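Putative uncharacterized protein TTHB187 (Thermus thermophilus HB8, PDB 3SK9) forms the HD nuclease domain of the CRISPR endonuclease-helicase Cas3 and cuts single-stranded DNA when supplied with suitable transition-metal ions. Local coordinates at residues 73-77 against 114-118; 35-40 against 238-242; 23-28 against 221-225; 51-56 against 195-201; 249-253 against 261-265. All coordinates share one frame; numbering follows the deposited sequence.

How the contacts relate
Contacts 1 and 2 lie in the buried interior, contacts 3 and 4 are partly buried, and contact 5 is a surface contact at the chain end. Contact 1 carries the metal-binding His-Asp pair and joins it to a helix through a threonine hydroxyl. Contacts 2 and 3 both use helix 26-43, the former as apolar helix packing with one water at its rim, the latter at the helix start, through rings, prolines and a water. Contact 4 relies on charge, with two arginines gripping one aspartate. Contact 5 is held chiefly by backbone hydrogen bonds. Contacts 1 and 3 touch where Leu26 packs on the backbone of Asp75; contacts 3 and 4 lie on opposite sides of the chain's centre.

Contact 1 of 5, residues 73-77 against 114-118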
# COMPACT_ATOMS: atom_id res chain seq x y z
N LEU A 73 1.10 1.27 1.52
CA LEU A 73 0.82 1.19 2.97
C LEU A 73 -0.25 0.16 3.27
O LEU A 73 -0.66 0.04 4.43
CB LEU A 73 0.37 2.54 3.51
CG LEU A 73 1.33 3.70 3.16
CD1 LEU A 73 0.64 4.98 3.52
CD2 LEU A 73 2.64 3.54 3.90
N HIS A 74 -0.71 -0.58 2.26
CA HIS A 74 -1.78 -1.59 2.46
C HIS A 74 -1.52 -2.51 3.66
O HIS A 74 -2.45 -2.84 4.38
CB HIS A 74 -1.90 -2.43 1.16
CG HIS A 74 -3.01 -3.45 1.11
ND1 HIS A 74 -2.83 -4.76 1.49
CD2 HIS A 74 -4.28 -3.37 0.64
CE1 HIS A 74 -3.93 -5.45 1.25
NE2 HIS A 74 -4.84 -4.63 0.74
N ASP A 75 -0.28 -2.94 3.86
CA ASP A 75 -0.00 -3.91 4.95
C ASP A 75 0.66 -3.26 6.14
O ASP A 75 1.29 -3.94 6.95
CB ASP A 75 0.86 -5.10 4.44
CG ASP A 75 0.04 -6.16 3.69
OD1 ASP A 75 -1.19 -5.98 3.43
OD2 ASP A 75 0.63 -7.21 3.37
N LEU A 76 0.50 -1.94 6.28
CA LEU A 76 1.06 -1.25 7.43
C LEU A 76 0.48 -1.81 8.76
O LEU A 76 1.16 -1.82 9.81
CB LEU A 76 0.77 0.25 7.33
CG LEU A 76 1.36 1.04 8.50
CD1 LEU A 76 2.89 0.92 8.45
CD2 LEU A 76 0.92 2.54 8.43
N GLY A 77 -0.73 -2.35 8.70
CA GLY A 77 -1.35 -2.99 9.86
C GLY A 77 -0.53 -4.14 10.49
O GLY A 77 -0.75 -4.49 11.64
N THR A 114 -4.55 -1.59 9.61
CA THR A 114 -4.09 -0.64 8.59
C THR A 114 -5.07 0.54 8.60
O THR A 114 -4.67 1.71 8.56
CB THR A 114 -4.06 -1.28 7.18
OG1 THR A 114 -3.08 -2.30 7.16
CG2 THR A 114 -3.76 -0.20 6.06
N GLU A 115 -6.37 0.24 8.62
CA GLU A 115 -7.34 1.33 8.57
C GLU A 115 -7.18 2.28 9.79
O GLU A 115 -7.16 3.50 9.64
CB GLU A 115 -8.78 0.81 8.44
CG GLU A 115 -9.86 1.93 8.55
CD GLU A 115 -11.27 1.41 8.48
OE1 GLU A 115 -11.44 0.18 8.32
OE2 GLU A 115 -12.21 2.23 8.56
N LEU A 116 -7.08 1.73 11.01
CA LEU A 116 -6.93 2.59 12.20
C LEU A 116 -5.65 3.42 12.14
O LEU A 116 -5.68 4.58 12.52
CB LEU A 116 -6.91 1.76 13.47
CG LEU A 116 -8.25 1.08 13.78
CD1 LEU A 116 -8.07 0.13 14.97
CD2 LEU A 116 -9.25 2.16 14.05
N PHE A 117 -4.55 2.82 11.70
CA PHE A 117 -3.27 3.52 11.67
C PHE A 117 -3.35 4.65 10.66
O PHE A 117 -2.89 5.77 10.92
CB PHE A 117 -2.10 2.59 11.29
CG PHE A 117 -1.86 1.46 12.29
CD1 PHE A 117 -2.36 1.51 13.57
CD2 PHE A 117 -1.09 0.37 11.92
CE1 PHE A 117 -2.10 0.49 14.46
CE2 PHE A 117 -0.83 -0.66 12.83
CZ PHE A 117 -1.34 -0.60 14.08
N LEU A 118 -3.93 4.37 9.49
CA LEU A 118 -3.91 5.34 8.41
C LEU A 118 -4.84 6.52 8.70
O LEU A 118 -4.57 7.63 8.22
CB LEU A 118 -4.24 4.70 7.05
CG LEU A 118 -3.12 3.79 6.50
CD1 LEU A 118 -3.49 3.26 5.06
CD2 LEU A 118 -1.80 4.56 6.44
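The Phe117 ring meets the backbone of Leu76 at its edge, where Leu76 O lies in the ring plane 3.8 Å from Phe117 CD2; Gly77 CA comes to the same ring obliquely. The imidazole of His74 is turned to its neighbour Asp75. His74 ND1 donates to Asp75 OD1 over 2.8 Å, with the oxygen tilted 20° from the ring plane and itself met from above the carboxylate plane. These two residues are the pair that gives the HD domain its name, and both bind the divalent metal together with His29 and Asp210. Behind them, Thr114 ties the loop to its helix. With OG1 anti to the carbonyl carbon (chi1 -66°), the hydroxyl donates to His74 O at 2.9 Å and accepts from Gly77 N at 2.8 Å, so one hydroxyl ties His74 O and Gly77 N, on either side of Asp75 and Leu76, to the helix. The type I turn from Leu73 to Leu76 brings its two leucines to one methyl: Leu118 CD2 lies 3.8 Å from Leu73 CD1 and 3.9 Å from Leu76 CD2. His110 also bonds Asp75 OD1, and Lys78 forms a salt bridge with OD2. Around the contact, Leu73 touches Met30 of helix 26-43, His74 packs on Ala206 of helix 196-213, Phe117 reaches Leu159 of helix 149-161, and Leu118 meets Ala136 of helix 129-138.

Contact 2 of 5, residues 35-40 against 238-242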
# COMPACT_ATOMS: atom_id res chain seq x y z
N ALA A 35 6.02 -0.35 -5.85
CA ALA A 35 6.69 -0.48 -7.14
C ALA A 35 5.73 -1.10 -8.17
O ALA A 35 5.68 -0.66 -9.32
CB ALA A 35 8.00 -1.34 -7.01
N VAL A 36 4.96 -2.10 -7.75
CA VAL A 36 3.96 -2.69 -8.67
C VAL A 36 2.90 -1.64 -9.01
O VAL A 36 2.48 -1.51 -10.19
CB VAL A 36 3.25 -3.92 -8.05
CG1 VAL A 36 2.09 -4.42 -8.94
CG2 VAL A 36 4.29 -5.08 -7.80
N ALA A 37 2.43 -0.89 -7.99
CA ALA A 37 1.43 0.15 -8.23
C ALA A 37 1.94 1.17 -9.26
O ALA A 37 1.21 1.54 -10.17
CB ALA A 37 1.07 0.88 -6.91
N LEU A 38 3.18 1.64 -9.09
CA LEU A 38 3.73 2.65 -9.99
C LEU A 38 3.85 2.07 -11.41
O LEU A 38 3.47 2.71 -12.42
CB LEU A 38 5.07 3.15 -9.45
CG LEU A 38 5.65 4.35 -10.24
CD1 LEU A 38 4.58 5.46 -10.39
CD2 LEU A 38 6.90 4.90 -9.56
N ALA A 39 4.30 0.82 -11.49
CA ALA A 39 4.50 0.19 -12.82
C ALA A 39 3.18 -0.02 -13.54
O ALA A 39 3.05 0.25 -14.75
CB ALA A 39 5.27 -1.13 -12.69
N VAL A 40 2.19 -0.52 -12.83
CA VAL A 40 0.91 -0.72 -13.48
C VAL A 40 0.19 0.64 -13.82
O VAL A 40 -0.40 0.72 -14.87
CB VAL A 40 -0.03 -1.80 -12.86
CG1 VAL A 40 -0.60 -1.39 -11.56
CG2 VAL A 40 -1.19 -2.05 -13.87
N ALA A 238 8.79 -5.71 -10.90
CA ALA A 238 7.37 -5.41 -11.15
C ALA A 238 7.06 -5.50 -12.64
O ALA A 238 6.03 -6.03 -13.06
CB ALA A 238 7.04 -4.01 -10.63
N GLN A 239 7.95 -4.96 -13.45
CA GLN A 239 7.72 -4.97 -14.90
C GLN A 239 7.73 -6.42 -15.40
O GLN A 239 6.88 -6.80 -16.21
CB GLN A 239 8.76 -4.11 -15.63
CG GLN A 239 8.36 -3.82 -17.11
CD GLN A 239 6.92 -3.26 -17.24
OE1 GLN A 239 6.60 -2.20 -16.69
NE2 GLN A 239 6.05 -3.99 -17.95
N GLU A 240 8.65 -7.24 -14.91
CA GLU A 240 8.68 -8.66 -15.31
C GLU A 240 7.42 -9.40 -14.90
O GLU A 240 6.90 -10.23 -15.63
CB GLU A 240 9.89 -9.41 -14.74
CG GLU A 240 11.20 -9.17 -15.45
CD GLU A 240 12.30 -10.09 -14.93
OE1 GLU A 240 12.83 -10.90 -15.73
OE2 GLU A 240 12.63 -10.01 -13.73
N ALA A 241 6.94 -9.09 -13.70
CA ALA A 241 5.79 -9.77 -13.13
C ALA A 241 4.57 -9.37 -13.94
O ALA A 241 3.74 -10.21 -14.29
CB ALA A 241 5.59 -9.35 -11.68
N LEU A 242 4.45 -8.09 -14.24
CA LEU A 242 3.26 -7.67 -15.02
C LEU A 242 3.28 -8.34 -16.39
O LEU A 242 2.23 -8.79 -16.87
CB LEU A 242 3.16 -6.16 -15.11
CG LEU A 242 2.98 -5.53 -13.73
CD1 LEU A 242 3.12 -4.07 -13.90
CD2 LEU A 242 1.61 -5.92 -13.11
O HOH W 1 5.49 0.18 -16.19
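Helices 26-43 and 230-246 pack through Ala39 and Ala238, two small residues of the mainly helical body whose methyl groups face each other, CB to CB, at 4.0 Å. Their local axes come within 9.4 Å and cross at -64°. Ala238 CB also rests against the backbone of the facing helix, 3.8 Å from Ala35 O, and Val36 CG2 flanks it at 4.1 Å. One turn further along, Leu242 supplies the longest apolar reach. Because its CG stands anti to the carbonyl carbon (chi1 -63°), the isobutyl group extends across the gap, and CD1 settles 3.8 Å from Ala39 CB and 4.0 Å from Val40 CB. Helix 26-43 also carries the metal ligand His29 near its start, so this pairing lays helix 230-246 alongside a helix that helps build the metal site. Helix 196-213, which holds the ligand Asp210, completes the packing: Val36 touches its Ala209 and Val212, and Leu242 touches its Phe208. Phe219, in the connecting loop, leans on both Val36 and Ala238. At the rim the chemistry changes. The Gln239 side chain turns back toward helix 26-43, and a water donates to Gln239 OE1 at 2.7 Å and to Ala39 O at 2.8 Å, bridging the two helices where direct hydrogen bonds are absent. With OE1 held by the water and NE2 by Asn243 OD1, both ends of the Gln239 amide have a partner, consistent with a defined rotation.

Contact 3 of 5, residues 23-28 against 221-225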
# COMPACT_ATOMS: atom_id res chain seq x y z
N PHE A 23 12.59 -13.79 6.48
CA PHE A 23 13.64 -13.15 5.72
C PHE A 23 13.13 -12.01 4.82
O PHE A 23 13.88 -11.51 3.97
CB PHE A 23 14.41 -14.21 4.89
CG PHE A 23 15.05 -15.29 5.75
CD1 PHE A 23 16.20 -15.01 6.45
CD2 PHE A 23 14.45 -16.53 5.90
CE1 PHE A 23 16.79 -15.96 7.28
CE2 PHE A 23 15.03 -17.51 6.71
CZ PHE A 23 16.22 -17.22 7.39
N HIS A 24 11.86 -11.59 5.00
CA HIS A 24 11.26 -10.55 4.13
C HIS A 24 10.72 -9.44 5.04
O HIS A 24 9.69 -9.60 5.68
CB HIS A 24 10.12 -11.19 3.31
CG HIS A 24 9.61 -10.33 2.18
ND1 HIS A 24 10.44 -9.75 1.25
CD2 HIS A 24 8.34 -10.06 1.79
CE1 HIS A 24 9.72 -9.11 0.35
NE2 HIS A 24 8.43 -9.26 0.66
N PRO A 25 11.49 -8.37 5.19
CA PRO A 25 11.01 -7.30 6.06
C PRO A 25 9.68 -6.72 5.55
O PRO A 25 9.48 -6.64 4.32
CB PRO A 25 12.14 -6.24 5.96
CG PRO A 25 13.40 -7.04 5.69
CD PRO A 25 12.91 -8.20 4.79
N LEU A 26 8.84 -6.23 6.46
CA LEU A 26 7.59 -5.57 6.09
C LEU A 26 7.94 -4.42 5.13
O LEU A 26 7.25 -4.21 4.14
CB LEU A 26 6.90 -5.01 7.32
CG LEU A 26 5.58 -4.26 7.07
CD1 LEU A 26 4.63 -5.09 6.25
CD2 LEU A 26 4.97 -3.91 8.44
N LEU A 27 9.01 -3.66 5.41
CA LEU A 27 9.31 -2.50 4.55
C LEU A 27 9.58 -2.93 3.10
O LEU A 27 9.21 -2.22 2.14
CB LEU A 27 10.54 -1.74 5.07
CG LEU A 27 10.97 -0.55 4.22
CD1 LEU A 27 9.90 0.54 4.13
CD2 LEU A 27 12.29 -0.00 4.82
N ALA A 28 10.23 -4.09 2.92
CA ALA A 28 10.49 -4.63 1.59
C ALA A 28 9.16 -4.92 0.89
O ALA A 28 9.00 -4.61 -0.30
CB ALA A 28 11.33 -5.89 1.66
N TYR A 221 12.00 -13.44 -1.59
CA TYR A 221 12.37 -13.02 -0.24
C TYR A 221 13.88 -12.89 -0.16
O TYR A 221 14.58 -13.60 -0.90
CB TYR A 221 11.92 -14.04 0.81
CG TYR A 221 10.44 -14.34 0.83
CD1 TYR A 221 9.48 -13.32 0.64
CD2 TYR A 221 9.98 -15.63 1.05
CE1 TYR A 221 8.11 -13.60 0.68
CE2 TYR A 221 8.60 -15.91 1.10
CZ TYR A 221 7.68 -14.88 0.92
OH TYR A 221 6.32 -15.17 0.95
N GLY A 222 14.38 -11.97 0.67
CA GLY A 222 15.80 -11.85 0.95
C GLY A 222 16.50 -10.64 0.34
O GLY A 222 17.74 -10.55 0.35
N ARG A 223 15.71 -9.70 -0.16
CA ARG A 223 16.27 -8.46 -0.71
C ARG A 223 16.26 -7.49 0.46
O ARG A 223 15.30 -7.45 1.23
CB ARG A 223 15.45 -7.92 -1.91
CG ARG A 223 15.62 -8.83 -3.18
CD ARG A 223 14.61 -8.59 -4.27
NE ARG A 223 13.31 -9.03 -3.82
CZ ARG A 223 12.24 -8.25 -3.67
NH1 ARG A 223 12.29 -6.96 -4.03
NH2 ARG A 223 11.11 -8.80 -3.19
N ASP A 224 17.31 -6.68 0.57
CA ASP A 224 17.46 -5.78 1.71
C ASP A 224 16.96 -4.39 1.38
O ASP A 224 17.58 -3.68 0.59
CB ASP A 224 18.96 -5.72 2.11
CG ASP A 224 19.24 -4.78 3.30
OD1 ASP A 224 20.43 -4.67 3.67
OD2 ASP A 224 18.31 -4.13 3.87
N PRO A 225 15.85 -3.97 2.03
CA PRO A 225 15.24 -2.68 1.72
C PRO A 225 16.05 -1.47 2.22
O PRO A 225 15.73 -0.35 1.88
CB PRO A 225 13.87 -2.77 2.41
CG PRO A 225 14.11 -3.65 3.61
CD PRO A 225 15.06 -4.72 3.04
O HOH W 2 13.20 -9.24 1.09
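His24 and Tyr221 bring their rings together just before helix 26-43, where Pro25 occupies the N-cap position and the loop after helix 196-213 passes alongside. With its CG anti to the backbone N (chi1 -168°), the His24 imidazole receives Tyr221 CD1 over one face, offset toward the rim and 3.4 Å from His24 CG. The two planes are inclined at 46°, so the pair is oblique. Arg223 bends at chi3 and runs beside the histidine, pointing the same way; NH2 lies near His24 CE1 but makes a salt bridge with Asp32, while NE bonds Pro220 O. Farther along, Pro225 fits against the first turn of the helix: its CD touches Pro25 CG at 3.9 Å, its CB meets Leu27 CD2 at 4.0 Å, and its CG lies 4.1 Å from Ala28 CB. Leu27 also reaches Leu173 of helix 165-181. His24 packs on the metal ligand His29 as well, and so stands between that ligand and Tyr221. A water in the plane of the imidazole, at its edge, joins the two segments: it lies 2.8 Å from His24 ND1, accepts from Gly222 N at 3.0 Å and donates to Arg223 O at 2.8 Å.

Contact 4 of 5, residues 51-56 against 195-201; sequences LYAEDW and RPEAVLR
Asp55 is the hub between helices 46-56 and 196-213, caught by Arg195 and Arg201 together. Its CB sits over one face of the Trp56 ring, 3.4 Å above the plane and toward the rim. CG, standing anti to the carbonyl carbon (chi1 -78°), turns the carboxylate to the arginines and presses on Ala198 CB at only 3.3 Å. Beyond it the two oxygens divide the work. OD2 uses its syn lone pair to accept from Arg201 NE at 2.8 Å, and a water that also bonds Trp56 NE1 and Ala198 O donates to it. Three N-H groups reach the other oxygen: Asp55 OD1 accepts from Arg201 NH2 on its syn lone pair at 2.9 Å. Asp55 OD1 also lies 2.7 Å from Arg195 NE, and Arg195 NH2 comes to it from above the carboxylate plane. Arg201 thus grips side-on, one nitrogen to each oxygen and nearly coplanar; Arg195 arrives with its guanidinium plane at 82° to the carboxylate and gives both nitrogens to one atom. The same Arg195 NH2 donates to Glu54 OE2 at 2.9 Å. Leu51 CB and CD1 lie over one face of the Arg201 guanidinium, Glu197 O over the centre of the other. Tyr52 OH approaches the backbone of Arg201, though it bonds Glu260; Arg201 NH1 bonds Phe258 O. The axes of the two short helical segments cross at -122°; the contact lies away from the metal site. Four N-H bonds from two guanidiniums, and a water, would probably stabilise the carboxylate form of Asp55 beside Ala198 and the Trp56 ring.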
# COMPACT_ATOMS: atom_id res chain seq x y z
N LEU A 51 -7.43 10.68 -15.04
CA LEU A 51 -8.36 10.59 -13.89
C LEU A 51 -7.60 10.75 -12.57
O LEU A 51 -8.10 11.41 -11.64
CB LEU A 51 -9.10 9.26 -13.90
CG LEU A 51 -10.25 9.16 -14.93
CD1 LEU A 51 -10.88 7.76 -14.98
CD2 LEU A 51 -11.32 10.22 -14.62
N TYR A 52 -6.43 10.08 -12.43
CA TYR A 52 -5.65 10.23 -11.19
C TYR A 52 -5.16 11.65 -11.00
O TYR A 52 -5.12 12.16 -9.88
CB TYR A 52 -4.44 9.29 -11.17
CG TYR A 52 -4.77 7.92 -10.62
CD1 TYR A 52 -4.58 7.63 -9.26
CD2 TYR A 52 -5.30 6.92 -11.45
CE1 TYR A 52 -4.87 6.36 -8.76
CE2 TYR A 52 -5.62 5.66 -10.95
CZ TYR A 52 -5.41 5.40 -9.61
OH TYR A 52 -5.69 4.13 -9.11
N ALA A 53 -4.73 12.29 -12.08
CA ALA A 53 -4.25 13.68 -11.99
C ALA A 53 -5.39 14.58 -11.50
O ALA A 53 -5.18 15.49 -10.68
CB ALA A 53 -3.69 14.15 -13.38
N GLU A 54 -6.59 14.33 -11.99
CA GLU A 54 -7.76 15.13 -11.65
C GLU A 54 -8.22 14.79 -10.23
O GLU A 54 -8.69 15.68 -9.48
CB GLU A 54 -8.88 14.87 -12.66
CG GLU A 54 -10.16 15.66 -12.44
CD GLU A 54 -11.22 15.32 -13.50
OE1 GLU A 54 -11.86 16.28 -14.01
OE2 GLU A 54 -11.41 14.12 -13.86
N ASP A 55 -8.10 13.52 -9.87
CA ASP A 55 -8.56 13.07 -8.54
C ASP A 55 -7.82 13.84 -7.45
O ASP A 55 -8.39 14.17 -6.40
CB ASP A 55 -8.19 11.57 -8.30
CG ASP A 55 -9.13 10.60 -9.02
OD1 ASP A 55 -10.26 11.00 -9.42
OD2 ASP A 55 -8.71 9.43 -9.13
N TRP A 56 -6.53 14.06 -7.67
CA TRP A 56 -5.67 14.55 -6.59
C TRP A 56 -5.14 15.99 -6.79
O TRP A 56 -4.38 16.48 -5.95
CB TRP A 56 -4.54 13.55 -6.37
CG TRP A 56 -5.14 12.20 -6.02
CD1 TRP A 56 -5.11 11.04 -6.77
CD2 TRP A 56 -5.91 11.91 -4.86
NE1 TRP A 56 -5.83 10.05 -6.12
CE2 TRP A 56 -6.33 10.56 -4.95
CE3 TRP A 56 -6.27 12.64 -3.73
CZ2 TRP A 56 -7.11 9.94 -3.94
CZ3 TRP A 56 -7.04 12.04 -2.74
CH2 TRP A 56 -7.46 10.71 -2.85
N ARG A 195 -13.10 12.65 -4.15
CA ARG A 195 -14.34 12.09 -4.71
C ARG A 195 -14.36 10.57 -4.56
O ARG A 195 -13.32 9.93 -4.62
CB ARG A 195 -14.56 12.49 -6.19
CG ARG A 195 -13.45 12.10 -7.12
CD ARG A 195 -13.71 12.70 -8.52
NE ARG A 195 -12.64 12.37 -9.46
CZ ARG A 195 -12.60 12.81 -10.71
NH1 ARG A 195 -13.57 13.62 -11.15
NH2 ARG A 195 -11.59 12.47 -11.54
N PRO A 196 -15.55 10.00 -4.34
CA PRO A 196 -15.63 8.55 -4.13
C PRO A 196 -14.89 7.74 -5.19
O PRO A 196 -14.22 6.78 -4.86
CB PRO A 196 -17.14 8.28 -4.23
CG PRO A 196 -17.77 9.61 -3.86
CD PRO A 196 -16.88 10.64 -4.44
N GLU A 197 -15.06 8.06 -6.47
CA GLU A 197 -14.34 7.29 -7.49
C GLU A 197 -12.80 7.33 -7.32
O GLU A 197 -12.11 6.42 -7.73
CB GLU A 197 -14.66 7.79 -8.89
CG GLU A 197 -16.09 7.52 -9.31
CD GLU A 197 -16.36 6.07 -9.57
OE1 GLU A 197 -15.99 5.56 -10.67
OE2 GLU A 197 -16.99 5.47 -8.67
N ALA A 198 -12.25 8.44 -6.81
CA ALA A 198 -10.83 8.53 -6.58
C ALA A 198 -10.42 7.52 -5.52
O ALA A 198 -9.38 6.89 -5.61
CB ALA A 198 -10.47 9.92 -6.12
N VAL A 199 -11.23 7.42 -4.48
CA VAL A 199 -10.90 6.51 -3.39
C VAL A 199 -11.02 5.06 -3.83
O VAL A 199 -10.19 4.23 -3.49
CB VAL A 199 -11.86 6.80 -2.21
CG1 VAL A 199 -11.69 5.80 -1.04
CG2 VAL A 199 -11.64 8.23 -1.78
N LEU A 200 -12.06 4.77 -4.59
CA LEU A 200 -12.29 3.40 -5.09
C LEU A 200 -11.15 3.03 -6.09
O LEU A 200 -10.77 1.85 -6.20
CB LEU A 200 -13.67 3.33 -5.78
CG LEU A 200 -14.84 3.43 -4.73
CD1 LEU A 200 -16.22 3.75 -5.43
CD2 LEU A 200 -14.88 2.13 -3.86
N ARG A 201 -10.68 4.00 -6.87
CA ARG A 201 -9.56 3.72 -7.77
C ARG A 201 -8.34 3.25 -6.95
O ARG A 201 -7.65 2.31 -7.36
CB ARG A 201 -9.21 4.94 -8.65
CG ARG A 201 -9.96 4.95 -9.97
CD ARG A 201 -9.53 6.12 -10.89
NE ARG A 201 -10.13 7.42 -10.55
CZ ARG A 201 -11.38 7.74 -10.86
NH1 ARG A 201 -12.16 6.86 -11.49
NH2 ARG A 201 -11.85 8.94 -10.60
O HOH W 3 -7.28 8.03 -7.31
O HOH W 4 -11.21 14.23 -5.68

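Contact 5 of 5, residues 249-253 against 261-265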
# COMPACT_ATOMS: atom_id res chain seq x y z
N ALA A 249 -1.62 -17.96 -20.85
CA ALA A 249 -2.05 -19.01 -19.91
C ALA A 249 -2.45 -18.46 -18.54
O ALA A 249 -2.89 -19.21 -17.67
CB ALA A 249 -0.96 -20.05 -19.75
N PHE A 250 -2.28 -17.17 -18.34
CA PHE A 250 -2.70 -16.53 -17.10
C PHE A 250 -3.91 -15.65 -17.37
O PHE A 250 -5.04 -15.98 -17.01
CB PHE A 250 -1.56 -15.71 -16.49
CG PHE A 250 -0.37 -16.53 -16.07
CD1 PHE A 250 -0.37 -17.19 -14.85
CD2 PHE A 250 0.74 -16.66 -16.90
CE1 PHE A 250 0.72 -17.96 -14.45
CE2 PHE A 250 1.84 -17.42 -16.51
CZ PHE A 250 1.83 -18.07 -15.29
N ALA A 251 -3.68 -14.51 -18.02
CA ALA A 251 -4.75 -13.54 -18.28
C ALA A 251 -5.64 -14.03 -19.41
O ALA A 251 -5.15 -14.50 -20.45
CB ALA A 251 -4.17 -12.19 -18.61
N LYS A 252 -6.96 -13.92 -19.19
CA LYS A 252 -7.95 -14.39 -20.16
C LYS A 252 -8.97 -13.30 -20.52
O LYS A 252 -9.74 -13.44 -21.43
CB LYS A 252 -8.66 -15.63 -19.61
CG LYS A 252 -7.69 -16.66 -19.03
CD LYS A 252 -8.29 -18.06 -18.96
CE LYS A 252 -8.26 -18.77 -20.31
NZ LYS A 252 -8.74 -20.19 -20.23
N ALA A 253 -8.99 -12.20 -19.77
CA ALA A 253 -9.84 -11.08 -20.13
C ALA A 253 -9.37 -9.91 -19.30
O ALA A 253 -8.35 -10.02 -18.64
CB ALA A 253 -11.29 -11.38 -19.83
N LEU A 261 -7.98 -0.53 -15.37
CA LEU A 261 -8.02 -1.89 -15.92
C LEU A 261 -6.99 -2.78 -15.27
O LEU A 261 -5.85 -2.34 -14.99
CB LEU A 261 -7.70 -1.85 -17.45
CG LEU A 261 -8.67 -1.01 -18.28
CD1 LEU A 261 -8.13 -0.72 -19.74
CD2 LEU A 261 -10.05 -1.67 -18.35
N PHE A 262 -7.35 -4.06 -15.11
CA PHE A 262 -6.42 -5.06 -14.61
C PHE A 262 -6.62 -6.34 -15.42
O PHE A 262 -7.70 -6.58 -15.90
CB PHE A 262 -6.73 -5.38 -13.12
CG PHE A 262 -6.66 -4.16 -12.22
CD1 PHE A 262 -5.45 -3.62 -11.85
CD2 PHE A 262 -7.82 -3.55 -11.76
CE1 PHE A 262 -5.39 -2.49 -11.04
CE2 PHE A 262 -7.74 -2.42 -10.95
CZ PHE A 262 -6.54 -1.90 -10.61
N PRO A 263 -5.58 -7.18 -15.52
CA PRO A 263 -5.83 -8.53 -16.07
C PRO A 263 -6.80 -9.37 -15.19
O PRO A 263 -6.73 -9.36 -13.94
CB PRO A 263 -4.43 -9.16 -16.09
CG PRO A 263 -3.69 -8.46 -14.97
CD PRO A 263 -4.21 -7.03 -14.99
N TYR A 264 -7.75 -10.02 -15.86
CA TYR A 264 -8.59 -11.04 -15.23
C TYR A 264 -7.88 -12.39 -15.37
O TYR A 264 -7.70 -12.93 -16.48
CB TYR A 264 -9.98 -11.05 -15.87
CG TYR A 264 -10.88 -12.19 -15.41
CD1 TYR A 264 -11.52 -12.14 -14.17
CD2 TYR A 264 -11.05 -13.32 -16.20
CE1 TYR A 264 -12.33 -13.19 -13.74
CE2 TYR A 264 -11.86 -14.37 -15.79
CZ TYR A 264 -12.50 -14.30 -14.56
OH TYR A 264 -13.31 -15.35 -14.18
N ILE A 265 -7.46 -12.92 -14.23
CA ILE A 265 -6.61 -14.11 -14.15
C ILE A 265 -7.47 -15.36 -13.95
O ILE A 265 -8.67 -15.29 -13.66
CB ILE A 265 -5.57 -13.97 -12.99
CG1 ILE A 265 -4.79 -12.66 -13.13
CG2 ILE A 265 -4.60 -15.16 -12.95
CD1 ILE A 265 -3.80 -12.66 -14.29
OXT ILE A 265 -6.97 -16.48 -14.07
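Lys252 N donates to Tyr264 O at 3.0 Å in a nearly straight bond (169°). A second backbone bond runs the other way, from Tyr264 N to Ala253 O at 2.8 Å. Together they clip the loop that follows helix 230-246 to the last strand of the chain, at the open end of the small antiparallel hairpin formed by strands 253-257 and 260-264. Tyr264 O takes a further, weaker approach from Ala251, whose CA lies 3.5 Å away in a CA-H...O contact. From there the contact passes into packing. Ala251 CB touches Pro263 CB at 3.9 Å, while on the other side of the strand Ala253 CB approaches Tyr264 CD2 at 4.1 Å. The tyrosine ring leaves with CG anti to its backbone N (chi1 173°), which carries it alongside Ala253 and Arg255. Ile265 turns CD1 (chi2 -72°) to within 4.4 Å of Ala251 CB and equally near Phe250 CB. Inward, Pro263 rests on Phe208 and Ile265 on Trp211, both of helix 196-213, and Phe262 also meets the Phe208 ring. The terminal carboxylate of Ile265 exists because this construct ends here; in the whole protein the chain continues toward the helicase part. Backbone groups supply the hydrogen bonds, and the packing comes from alanines set against Pro263, Tyr264 and Ile265, so the link is largely independent of side-chain polarity.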